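Local coordinates for protein cystalysin (PDB 1C7N) that binds pyridoxal-5'-phosphate covalently and belongs to the class I and II aminotransferase family of enzymes, at residues I330-L335 with G366-N371; M41-P46 with A373-V378; D203-D208 with F233-K238; Y148-F153 with V177-K182. All coordinates share one frame; numbering follows the deposited sequence.

Contact 1 of 4, residues I330-L335 with G366-N371; sequences IDFRAL and GFERIN
One face of the Arg333 guanidinium rests on CZ at the rim of the Phe367 ring, with NH2 3.4 Å from that carbon; the planes are 37° apart, so the two lean together rather than stack flat. Asp331 places OD1 over one face of the same ring, toward its rim, and presents its carboxylate to the guanidinium edge. This cluster sits at the end of an antiparallel strand pair, 327-331 with 367-371, in a three-stranded sheet. A bend at chi3 (-65°) brings Arg333 back to Asp331: NE reaches OD1 at 3.0 Å and NH2 reaches OD2 at 3.0 Å, a side-on salt bridge that meets the carboxylate from above its plane. The backbone N of Arg333 also donates to Asp331 OD1, at 2.9 Å and from the opposite face, closing an Asx turn where the strand ends.

Ile330 and Glu368 form the hydrogen-bonded pair of the sheet, Ile330 N lying 2.8 Å from Glu368 O and Glu368 N donating back to Ile330 O. Phe332 N extends the pairing past the strand to Gly366 O. On the sheet face of Ile330 and Glu368, the Phe332 ring meets the Glu368 chain, CD1 to CG at 3.5 Å, and both side chains touch Met342 and Met346 of helix 339-350. Further along, Ile330 CD1 reaches Ile370 CG2 at 3.9 Å.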
# COMPACT_ATOMS: atom_id res chain seq x y z
N ILE A 330 24.54 -21.24 -1.48
CA ILE A 330 25.23 -22.43 -1.94
C ILE A 330 26.24 -22.13 -3.04
O ILE A 330 25.89 -21.56 -4.07
CB ILE A 330 24.24 -23.48 -2.46
CG1 ILE A 330 23.15 -23.73 -1.41
CG2 ILE A 330 24.97 -24.79 -2.74
CD1 ILE A 330 22.00 -24.57 -1.91
N ASP A 331 27.48 -22.54 -2.82
CA ASP A 331 28.57 -22.32 -3.76
C ASP A 331 28.71 -23.46 -4.77
O ASP A 331 29.23 -24.53 -4.45
CB ASP A 331 29.87 -22.15 -2.96
CG ASP A 331 31.08 -21.94 -3.84
OD1 ASP A 331 30.93 -21.85 -5.08
OD2 ASP A 331 32.19 -21.85 -3.28
N PHE A 332 28.23 -23.23 -5.99
CA PHE A 332 28.30 -24.23 -7.06
C PHE A 332 29.46 -23.99 -8.02
O PHE A 332 29.56 -24.66 -9.05
CB PHE A 332 27.01 -24.24 -7.89
CG PHE A 332 25.86 -24.99 -7.26
CD1 PHE A 332 25.05 -24.38 -6.32
CD2 PHE A 332 25.57 -26.30 -7.66
CE1 PHE A 332 23.95 -25.06 -5.78
CE2 PHE A 332 24.48 -26.98 -7.13
CZ PHE A 332 23.66 -26.37 -6.19
N ARG A 333 30.33 -23.05 -7.69
CA ARG A 333 31.45 -22.71 -8.57
C ARG A 333 32.29 -23.89 -9.06
O ARG A 333 32.85 -23.84 -10.15
CB ARG A 333 32.35 -21.67 -7.89
CG ARG A 333 31.78 -20.26 -7.91
CD ARG A 333 32.67 -19.27 -7.19
NE ARG A 333 32.74 -19.57 -5.76
CZ ARG A 333 33.48 -18.88 -4.90
NH1 ARG A 333 34.21 -17.85 -5.31
NH2 ARG A 333 33.47 -19.20 -3.61
N ALA A 334 32.37 -24.95 -8.26
CA ALA A 334 33.17 -26.12 -8.66
C ALA A 334 32.58 -26.87 -9.84
O ALA A 334 33.24 -27.74 -10.42
CB ALA A 334 33.35 -27.06 -7.47
N LEU A 335 31.34 -26.55 -10.20
CA LEU A 335 30.70 -27.20 -11.34
C LEU A 335 31.27 -26.65 -12.64
O LEU A 335 31.09 -27.24 -13.70
CB LEU A 335 29.19 -26.97 -11.32
CG LEU A 335 28.34 -27.81 -10.36
CD1 LEU A 335 26.88 -27.49 -10.58
CD2 LEU A 335 28.59 -29.28 -10.61
N GLY A 366 27.89 -17.99 -9.82
CA GLY A 366 28.39 -19.28 -9.39
C GLY A 366 27.68 -19.78 -8.14
O GLY A 366 27.81 -20.95 -7.78
N PHE A 367 26.94 -18.89 -7.49
CA PHE A 367 26.21 -19.26 -6.27
C PHE A 367 24.71 -19.43 -6.54
O PHE A 367 24.20 -19.03 -7.59
CB PHE A 367 26.38 -18.19 -5.18
CG PHE A 367 27.78 -18.06 -4.65
CD1 PHE A 367 28.75 -17.34 -5.34
CD2 PHE A 367 28.14 -18.66 -3.43
CE1 PHE A 367 30.04 -17.20 -4.83
CE2 PHE A 367 29.42 -18.53 -2.92
CZ PHE A 367 30.38 -17.79 -3.62
N GLU A 368 24.02 -20.02 -5.56
CA GLU A 368 22.58 -20.24 -5.63
C GLU A 368 22.00 -19.96 -4.25
O GLU A 368 22.55 -20.40 -3.24
CB GLU A 368 22.27 -21.69 -6.01
CG GLU A 368 22.70 -22.09 -7.40
CD GLU A 368 21.87 -21.44 -8.50
OE1 GLU A 368 22.16 -21.71 -9.68
OE2 GLU A 368 20.95 -20.66 -8.18
N ARG A 369 20.89 -19.22 -4.20
CA ARG A 369 20.25 -18.92 -2.92
C ARG A 369 19.03 -19.82 -2.79
O ARG A 369 18.12 -19.77 -3.62
CB ARG A 369 19.81 -17.46 -2.87
CG ARG A 369 19.41 -16.98 -1.47
CD ARG A 369 18.68 -15.64 -1.52
NE ARG A 369 17.28 -15.80 -1.90
CZ ARG A 369 16.39 -14.81 -1.91
NH1 ARG A 369 16.74 -13.58 -1.56
NH2 ARG A 369 15.14 -15.07 -2.26
N ILE A 370 19.00 -20.64 -1.73
CA ILE A 370 17.88 -21.55 -1.51
C ILE A 370 17.00 -21.07 -0.36
O ILE A 370 17.49 -20.68 0.70
CB ILE A 370 18.40 -22.99 -1.22
CG1 ILE A 370 17.22 -23.97 -1.25
CG2 ILE A 370 19.11 -23.03 0.13
CD1 ILE A 370 17.60 -25.40 -0.93
N ASN A 371 15.68 -21.08 -0.58
CA ASN A 371 14.72 -20.66 0.44
C ASN A 371 14.46 -21.86 1.37
O ASN A 371 13.78 -22.82 0.98
CB ASN A 371 13.41 -20.21 -0.22
CG ASN A 371 12.39 -19.75 0.78
OD1 ASN A 371 12.37 -20.20 1.92
ND2 ASN A 371 11.50 -18.85 0.35

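Contact 2 of 4, residues M41-P46 with A373-V378; sequences MEFKNP and AAPSSV
Met41 and Ala373 make the tightest apolar touch between the two segments: CG of the methionine stands 3.4 Å from the alanine CB, closer than ordinary van der Waals contact. Beside it Glu42 CB meets Ala374 CB at 3.9 Å, so that a row of small aliphatic groups joins the loop before helix 47-59 to the chain leading into the C-terminal helix 376-393.

The polar part is a single backbone bond across the segments, Glu42 N to Ala373 O at 2.9 Å, almost straight at 168°. Glu42 directs its carboxylate elsewhere: the chain bends at chi2 (-53°), and OE2 takes salt bridges from Lys18 and Arg11 together with the indole N-H of Trp19.

Aromatic packing supplies the third element. The Phe43 ring lies along the backbone of residues 373 to 375, with Ala373 O over one face, displaced toward the rim. Its CE1 comes within 3.6 Å of Ala373 C, while CZ approaches Ala374 O at 3.3 Å. The Pro375 ring slides past in the opposite direction, its CD 3.7 Å from Phe43 CE2, and this proline occupies the N-cap position of helix 376-393. Phe5 meets the Phe43 ring edge-to-face.

Within this buried interface the packing is therefore largely a matter of shape: the Phe43 ring lies against the peptide groups of Ala373 and Ala374 and the Pro375 ring, and one nearly straight backbone bond joins the two chain segments, while the glutamate charge is probably answered by Lys18 and Arg11, outside the two segments.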
# COMPACT_ATOMS: atom_id res chain seq x y z
N MET A 41 7.39 -17.73 2.80
CA MET A 41 7.35 -19.12 3.26
C MET A 41 6.35 -20.11 2.69
O MET A 41 5.24 -19.76 2.31
CB MET A 41 7.21 -19.15 4.78
CG MET A 41 8.27 -18.36 5.52
SD MET A 41 8.08 -18.53 7.31
CE MET A 41 9.12 -17.17 7.88
N GLU A 42 6.76 -21.38 2.66
CA GLU A 42 5.92 -22.46 2.18
C GLU A 42 5.27 -23.13 3.40
O GLU A 42 5.14 -24.35 3.47
CB GLU A 42 6.75 -23.46 1.38
CG GLU A 42 7.13 -22.96 -0.02
CD GLU A 42 5.92 -22.50 -0.83
OE1 GLU A 42 4.94 -23.26 -0.93
OE2 GLU A 42 5.95 -21.37 -1.38
N PHE A 43 4.89 -22.29 4.35
CA PHE A 43 4.24 -22.72 5.59
C PHE A 43 2.96 -21.92 5.72
O PHE A 43 2.88 -20.79 5.25
CB PHE A 43 5.11 -22.38 6.81
CG PHE A 43 6.42 -23.10 6.88
CD1 PHE A 43 7.58 -22.41 7.23
CD2 PHE A 43 6.50 -24.47 6.65
CE1 PHE A 43 8.80 -23.09 7.37
CE2 PHE A 43 7.71 -25.15 6.79
CZ PHE A 43 8.86 -24.46 7.15
N LYS A 44 1.94 -22.50 6.34
CA LYS A 44 0.73 -21.72 6.55
C LYS A 44 1.16 -20.69 7.61
O LYS A 44 2.11 -20.91 8.36
CB LYS A 44 -0.41 -22.59 7.08
CG LYS A 44 -1.17 -23.37 6.00
CD LYS A 44 -1.78 -22.42 4.96
CE LYS A 44 -3.04 -23.00 4.30
NZ LYS A 44 -2.82 -24.26 3.54
N ASN A 45 0.48 -19.55 7.65
CA ASN A 45 0.81 -18.52 8.63
C ASN A 45 0.51 -18.99 10.05
O ASN A 45 -0.17 -20.00 10.24
CB ASN A 45 0.03 -17.25 8.30
CG ASN A 45 0.51 -16.60 7.02
OD1 ASN A 45 1.54 -15.92 7.00
ND2 ASN A 45 -0.22 -16.82 5.93
N PRO A 46 1.02 -18.28 11.07
CA PRO A 46 0.76 -18.69 12.45
C PRO A 46 -0.74 -18.80 12.72
O PRO A 46 -1.51 -17.93 12.33
CB PRO A 46 1.41 -17.58 13.27
CG PRO A 46 2.52 -17.11 12.38
CD PRO A 46 1.87 -17.08 11.02
N ALA A 373 12.66 -21.94 4.05
CA ALA A 373 11.35 -21.90 4.71
C ALA A 373 10.31 -22.82 4.07
O ALA A 373 9.34 -22.37 3.48
CB ALA A 373 10.83 -20.47 4.73
N ALA A 374 10.53 -24.12 4.22
CA ALA A 374 9.63 -25.14 3.69
C ALA A 374 9.77 -26.38 4.56
O ALA A 374 10.70 -26.47 5.37
CB ALA A 374 10.01 -25.46 2.24
N PRO A 375 8.84 -27.34 4.43
CA PRO A 375 8.95 -28.55 5.25
C PRO A 375 10.23 -29.29 4.89
O PRO A 375 10.65 -29.31 3.73
CB PRO A 375 7.70 -29.34 4.86
CG PRO A 375 6.70 -28.25 4.55
CD PRO A 375 7.54 -27.30 3.73
N SER A 376 10.87 -29.89 5.89
CA SER A 376 12.10 -30.63 5.68
C SER A 376 11.93 -31.67 4.56
O SER A 376 12.80 -31.84 3.71
CB SER A 376 12.53 -31.30 6.99
OG SER A 376 12.79 -30.32 7.99
N SER A 377 10.79 -32.37 4.57
CA SER A 377 10.52 -33.38 3.55
C SER A 377 10.56 -32.76 2.16
O SER A 377 10.99 -33.40 1.20
CB SER A 377 9.16 -34.02 3.78
OG SER A 377 8.12 -33.06 3.67
N VAL A 378 10.09 -31.52 2.05
CA VAL A 378 10.06 -30.82 0.77
C VAL A 378 11.48 -30.50 0.33
O VAL A 378 11.80 -30.62 -0.85
CB VAL A 378 9.23 -29.52 0.85
CG1 VAL A 378 9.42 -28.71 -0.42
CG2 VAL A 378 7.76 -29.86 1.03

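Contact 3 of 4, residues D203-D208 with F233-K238; sequences DEIHFD and FTAPSK. With PLP (pyridoxal-5'-phosphate), chain I.
Ile205 O and Ala235 O are bridged by a water that donates to both, at 2.8 Å from the first and 2.6 Å from the second, and accepts a weak bond from Lys238 N. Three backbone groups thus grip one water oxygen and tie the two segments together where direct pairing has ended. At the far end of the same lysine, NZ is bonded covalently to C4A of pyridoxal-5'-phosphate at 1.3 Å, consistent with the internal aldimine of this family. The lysine chain turns at chi2 (-68°) and again at chi4 to carry NZ there, and its CG lies over one face of the His206 ring.

Asp203 and Phe233 are a parallel bridge near the ends of neighbouring strands in the seven-stranded mixed sheet of the large domain of a fold-type I protein, on the C-terminal side of the parallel strands, where such proteins place pocket residues. Glu204 N donates to Phe233 O at 3.0 Å to continue that pairing. Asp203 sends OD1 to within 2.6 Å of pyridoxal-5'-phosphate N1, while its OD2 accepts from Ile205 N at 3.1 Å in an Asx turn that helps fix how the carboxylate is rotated. Ile205 lays CG2 over the pyridine face, 3.7 Å from C2, and Ser237 OG makes a weak bond to phosphate O3P. Away from the cofactor, Phe207 packs on the Thr234 methyl and stacks with His83 of helix 69-83.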
# COMPACT_ATOMS: atom_id res chain seq x y z
N ASP A 203 18.63 -1.68 6.56
CA ASP A 203 17.52 -2.59 6.30
C ASP A 203 17.72 -3.82 7.17
O ASP A 203 18.59 -4.66 6.91
CB ASP A 203 17.49 -2.97 4.81
CG ASP A 203 16.32 -3.88 4.45
OD1 ASP A 203 16.06 -4.05 3.23
OD2 ASP A 203 15.67 -4.43 5.36
N GLU A 204 16.91 -3.93 8.22
CA GLU A 204 17.02 -5.05 9.15
C GLU A 204 15.72 -5.85 9.18
O GLU A 204 15.29 -6.32 10.24
CB GLU A 204 17.38 -4.52 10.55
CG GLU A 204 18.42 -3.39 10.51
CD GLU A 204 19.09 -3.11 11.84
OE1 GLU A 204 18.55 -3.50 12.90
OE2 GLU A 204 20.17 -2.48 11.84
N ILE A 205 15.11 -6.03 8.01
CA ILE A 205 13.86 -6.76 7.94
C ILE A 205 14.01 -8.21 8.41
O ILE A 205 13.05 -8.80 8.89
CB ILE A 205 13.25 -6.74 6.53
CG1 ILE A 205 11.80 -7.24 6.61
CG2 ILE A 205 14.06 -7.61 5.58
CD1 ILE A 205 11.03 -7.10 5.34
N HIS A 206 15.21 -8.77 8.27
CA HIS A 206 15.46 -10.14 8.69
C HIS A 206 15.97 -10.22 10.13
O HIS A 206 16.46 -11.27 10.54
CB HIS A 206 16.52 -10.81 7.81
CG HIS A 206 16.13 -10.99 6.38
ND1 HIS A 206 16.41 -10.06 5.41
CD2 HIS A 206 15.54 -12.03 5.74
CE1 HIS A 206 16.02 -10.51 4.23
NE2 HIS A 206 15.48 -11.71 4.41
N PHE A 207 15.87 -9.14 10.90
CA PHE A 207 16.45 -9.22 12.24
C PHE A 207 15.82 -10.16 13.28
O PHE A 207 16.39 -10.34 14.35
CB PHE A 207 16.70 -7.81 12.84
CG PHE A 207 15.47 -7.07 13.30
CD1 PHE A 207 15.62 -5.82 13.91
CD2 PHE A 207 14.19 -7.58 13.14
CE1 PHE A 207 14.50 -5.10 14.36
CE2 PHE A 207 13.07 -6.86 13.59
CZ PHE A 207 13.23 -5.62 14.20
N ASP A 208 14.68 -10.78 12.96
CA ASP A 208 14.07 -11.73 13.90
C ASP A 208 14.40 -13.16 13.48
O ASP A 208 14.12 -14.11 14.22
CB ASP A 208 12.54 -11.61 13.94
CG ASP A 208 12.08 -10.25 14.38
OD1 ASP A 208 12.57 -9.75 15.41
OD2 ASP A 208 11.20 -9.68 13.71
N PHE A 233 14.91 0.32 8.60
CA PHE A 233 13.74 -0.33 8.03
C PHE A 233 13.45 -1.66 8.71
O PHE A 233 14.31 -2.55 8.74
CB PHE A 233 13.93 -0.58 6.52
CG PHE A 233 14.44 0.62 5.76
CD1 PHE A 233 15.80 0.90 5.73
CD2 PHE A 233 13.56 1.45 5.07
CE1 PHE A 233 16.28 2.00 5.02
CE2 PHE A 233 14.04 2.56 4.36
CZ PHE A 233 15.40 2.83 4.34
N THR A 234 12.25 -1.80 9.27
CA THR A 234 11.87 -3.05 9.91
C THR A 234 10.45 -3.38 9.49
O THR A 234 9.73 -2.53 8.97
CB THR A 234 11.88 -2.98 11.46
OG1 THR A 234 10.68 -2.32 11.90
CG2 THR A 234 13.09 -2.21 11.95
N ALA A 235 10.06 -4.63 9.72
CA ALA A 235 8.72 -5.07 9.38
C ALA A 235 8.54 -6.50 9.88
O ALA A 235 9.51 -7.21 10.12
CB ALA A 235 8.51 -5.02 7.86
N PRO A 236 7.28 -6.92 10.07
CA PRO A 236 7.00 -8.28 10.54
C PRO A 236 6.81 -9.27 9.38
O PRO A 236 6.70 -10.47 9.61
CB PRO A 236 5.71 -8.08 11.33
CG PRO A 236 4.97 -7.09 10.46
CD PRO A 236 6.06 -6.08 10.11
N SER A 237 6.81 -8.75 8.15
CA SER A 237 6.60 -9.57 6.95
C SER A 237 7.50 -10.78 6.72
O SER A 237 7.00 -11.88 6.46
CB SER A 237 6.61 -8.68 5.69
OG SER A 237 7.75 -7.84 5.65
N LYS A 238 8.82 -10.61 6.77
CA LYS A 238 9.70 -11.75 6.57
C LYS A 238 9.58 -12.71 7.75
O LYS A 238 9.51 -13.93 7.59
CB LYS A 238 11.15 -11.29 6.40
CG LYS A 238 11.48 -10.85 4.97
CD LYS A 238 11.44 -12.06 4.03
CE LYS A 238 11.63 -11.68 2.55
NZ LYS A 238 12.41 -10.44 2.44
N1 PLP I . 14.74 -6.05 2.23
C2 PLP I . 15.40 -7.30 2.11
C2A PLP I . 16.89 -7.26 2.39
C3 PLP I . 14.54 -8.46 1.85
O3 PLP I . 15.23 -9.58 1.64
C4 PLP I . 13.14 -8.29 1.77
C4A PLP I . 12.24 -9.43 1.60
C5 PLP I . 12.57 -6.91 1.94
C6 PLP I . 13.39 -5.84 2.14
C5A PLP I . 11.07 -6.84 2.22
O4P PLP I . 10.21 -6.10 1.45
P PLP I . 8.69 -6.11 2.04
O1P PLP I . 7.93 -5.58 0.91
O2P PLP I . 8.65 -5.19 3.24
O3P PLP I . 8.28 -7.47 2.39
O HOH W 1 10.32 -9.26 8.75

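Contact 4 of 4, residues Y148-F153 with V177-K182; sequences YYTIDF and VGRVWK
Tyr148 OH and the backbone O of Tyr149, on the second strand of the 143-145/148-150 beta hairpin, meet the guanidinium of Arg179 from the loop leading into helix 183-195. Arg179 is folded rather than extended: bends at chi2 (-54°) and chi3 (-45°) curl it back so that its guanidinium turns one face to the Tyr148 hydroxyl. That OH sits over the centre of the face, 3.1 Å from Arg179 CZ, while Trp181 CE3 covers the opposite face toward the rim. NH1 donates to Tyr149 O at 2.7 Å with the acceptor in the guanidinium plane; NH2 reaches Val180 O at 3.3 Å, tilted from that plane, and salt bridges to Glu323 and Glu185 probably balance the charge. Tyr148, its CG anti to the backbone N, brings its OH to Glu323 as well, with Lys182 NZ 2.9 Å from that OH at the ring edge.

Tyr149 points its side chain toward the loop, where Val177 CG1 makes a CH-pi contact over the ring centre, 3.7 Å from the centroid and 12° off the normal. Tyr149 OH is hydrogen-bonded to Trp329 NE1. The side chains of Ile151 and Trp181 cross at about a right angle, Ile151 CD1 ending 3.5 Å from Trp181 CH2.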
# COMPACT_ATOMS: atom_id res chain seq x y z
N TYR A 148 33.12 -17.53 3.75
CA TYR A 148 32.83 -16.53 4.77
C TYR A 148 32.97 -15.11 4.23
O TYR A 148 34.02 -14.75 3.68
CB TYR A 148 33.73 -16.69 5.99
CG TYR A 148 33.13 -16.06 7.22
CD1 TYR A 148 32.01 -16.63 7.84
CD2 TYR A 148 33.63 -14.87 7.74
CE1 TYR A 148 31.40 -16.04 8.93
CE2 TYR A 148 33.02 -14.26 8.84
CZ TYR A 148 31.90 -14.85 9.43
OH TYR A 148 31.27 -14.26 10.49
N TYR A 149 31.92 -14.32 4.39
CA TYR A 149 31.89 -12.94 3.91
C TYR A 149 32.18 -11.88 4.97
O TYR A 149 31.61 -11.91 6.06
CB TYR A 149 30.54 -12.65 3.25
CG TYR A 149 30.37 -13.30 1.90
CD1 TYR A 149 29.94 -14.63 1.79
CD2 TYR A 149 30.67 -12.61 0.73
CE1 TYR A 149 29.80 -15.24 0.54
CE2 TYR A 149 30.54 -13.21 -0.52
CZ TYR A 149 30.11 -14.52 -0.61
OH TYR A 149 29.99 -15.10 -1.85
N THR A 150 33.05 -10.94 4.63
CA THR A 150 33.43 -9.85 5.52
C THR A 150 33.47 -8.51 4.79
O THR A 150 33.53 -8.46 3.56
CB THR A 150 34.81 -10.11 6.16
OG1 THR A 150 35.76 -10.41 5.12
CG2 THR A 150 34.74 -11.27 7.14
N ILE A 151 33.44 -7.42 5.56
CA ILE A 151 33.45 -6.06 5.02
C ILE A 151 34.83 -5.57 4.61
O ILE A 151 35.81 -5.81 5.31
CB ILE A 151 32.89 -5.07 6.06
CG1 ILE A 151 31.48 -5.50 6.49
CG2 ILE A 151 32.88 -3.66 5.50
CD1 ILE A 151 30.46 -5.46 5.39
N ASP A 152 34.91 -4.88 3.47
CA ASP A 152 36.18 -4.32 3.01
C ASP A 152 36.22 -2.91 3.61
O ASP A 152 35.81 -1.95 2.96
CB ASP A 152 36.22 -4.22 1.49
CG ASP A 152 37.57 -3.75 0.97
OD1 ASP A 152 38.30 -3.07 1.74
OD2 ASP A 152 37.90 -4.03 -0.20
N PHE A 153 36.69 -2.80 4.84
CA PHE A 153 36.73 -1.51 5.52
C PHE A 153 37.60 -0.44 4.88
O PHE A 153 37.21 0.73 4.85
CB PHE A 153 37.13 -1.71 6.99
CG PHE A 153 36.18 -2.58 7.76
CD1 PHE A 153 36.50 -3.89 8.07
CD2 PHE A 153 34.94 -2.08 8.16
CE1 PHE A 153 35.61 -4.71 8.76
CE2 PHE A 153 34.04 -2.88 8.86
CZ PHE A 153 34.38 -4.20 9.16
N VAL A 177 23.86 -13.66 1.69
CA VAL A 177 24.91 -14.47 2.31
C VAL A 177 24.62 -14.95 3.73
O VAL A 177 25.37 -15.75 4.29
CB VAL A 177 26.26 -13.73 2.28
CG1 VAL A 177 26.60 -13.36 0.84
CG2 VAL A 177 26.21 -12.49 3.16
N GLY A 178 23.54 -14.45 4.32
CA GLY A 178 23.18 -14.87 5.66
C GLY A 178 24.04 -14.36 6.81
O GLY A 178 24.03 -14.94 7.90
N ARG A 179 24.79 -13.28 6.58
CA ARG A 179 25.64 -12.72 7.63
C ARG A 179 24.86 -11.91 8.67
O ARG A 179 23.98 -11.11 8.32
CB ARG A 179 26.73 -11.81 7.04
CG ARG A 179 28.02 -12.50 6.56
CD ARG A 179 28.66 -13.37 7.63
NE ARG A 179 28.71 -12.74 8.95
CZ ARG A 179 29.64 -11.88 9.35
NH1 ARG A 179 30.63 -11.53 8.53
NH2 ARG A 179 29.59 -11.37 10.57
N VAL A 180 25.19 -12.12 9.94
CA VAL A 180 24.62 -11.36 11.04
C VAL A 180 25.85 -10.63 11.55
O VAL A 180 26.73 -11.24 12.16
CB VAL A 180 24.03 -12.26 12.15
CG1 VAL A 180 23.76 -11.42 13.40
CG2 VAL A 180 22.73 -12.90 11.67
N TRP A 181 25.92 -9.34 11.28
CA TRP A 181 27.08 -8.52 11.64
C TRP A 181 27.48 -8.47 13.10
O TRP A 181 26.66 -8.22 13.99
CB TRP A 181 26.87 -7.10 11.10
CG TRP A 181 26.55 -7.12 9.64
CD1 TRP A 181 25.38 -6.75 9.05
CD2 TRP A 181 27.42 -7.56 8.58
NE1 TRP A 181 25.45 -6.94 7.69
CE2 TRP A 181 26.70 -7.44 7.37
CE3 TRP A 181 28.73 -8.04 8.53
CZ2 TRP A 181 27.24 -7.78 6.13
CZ3 TRP A 181 29.28 -8.39 7.29
CH2 TRP A 181 28.53 -8.26 6.11
N LYS A 182 28.77 -8.72 13.35
CA LYS A 182 29.29 -8.71 14.71
C LYS A 182 29.41 -7.28 15.23
O LYS A 182 29.49 -6.33 14.44
CB LYS A 182 30.65 -9.41 14.76
CG LYS A 182 30.57 -10.93 14.64
CD LYS A 182 31.89 -11.59 14.99
CE LYS A 182 32.73 -11.88 13.76
NZ LYS A 182 32.13 -12.96 12.93

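How the contacts relate
All four contacts are largely buried, but only contact 3 lies near the middle of the chain, about 7 Å from its centre to the chain's; the others sit 15 to 18 Å out, contact 1 exposed at Arg333 and contact 4 at Tyr148 and Lys182. Contact 3 alone holds pyridoxal-5'-phosphate. Contact 1 is nested within the loop that contact 2 closes, strand 367-371 leading on to helix 376-393, yet one is sheet pairing and the other loop packing. Contact 1 also touches contact 4, Phe367 CZ to Tyr149 OH at 3.2 Å, with Trp329 beside both rings. Contact 2 reaches contact 3 through Met41 CE, 3.3 Å from Lys238 O.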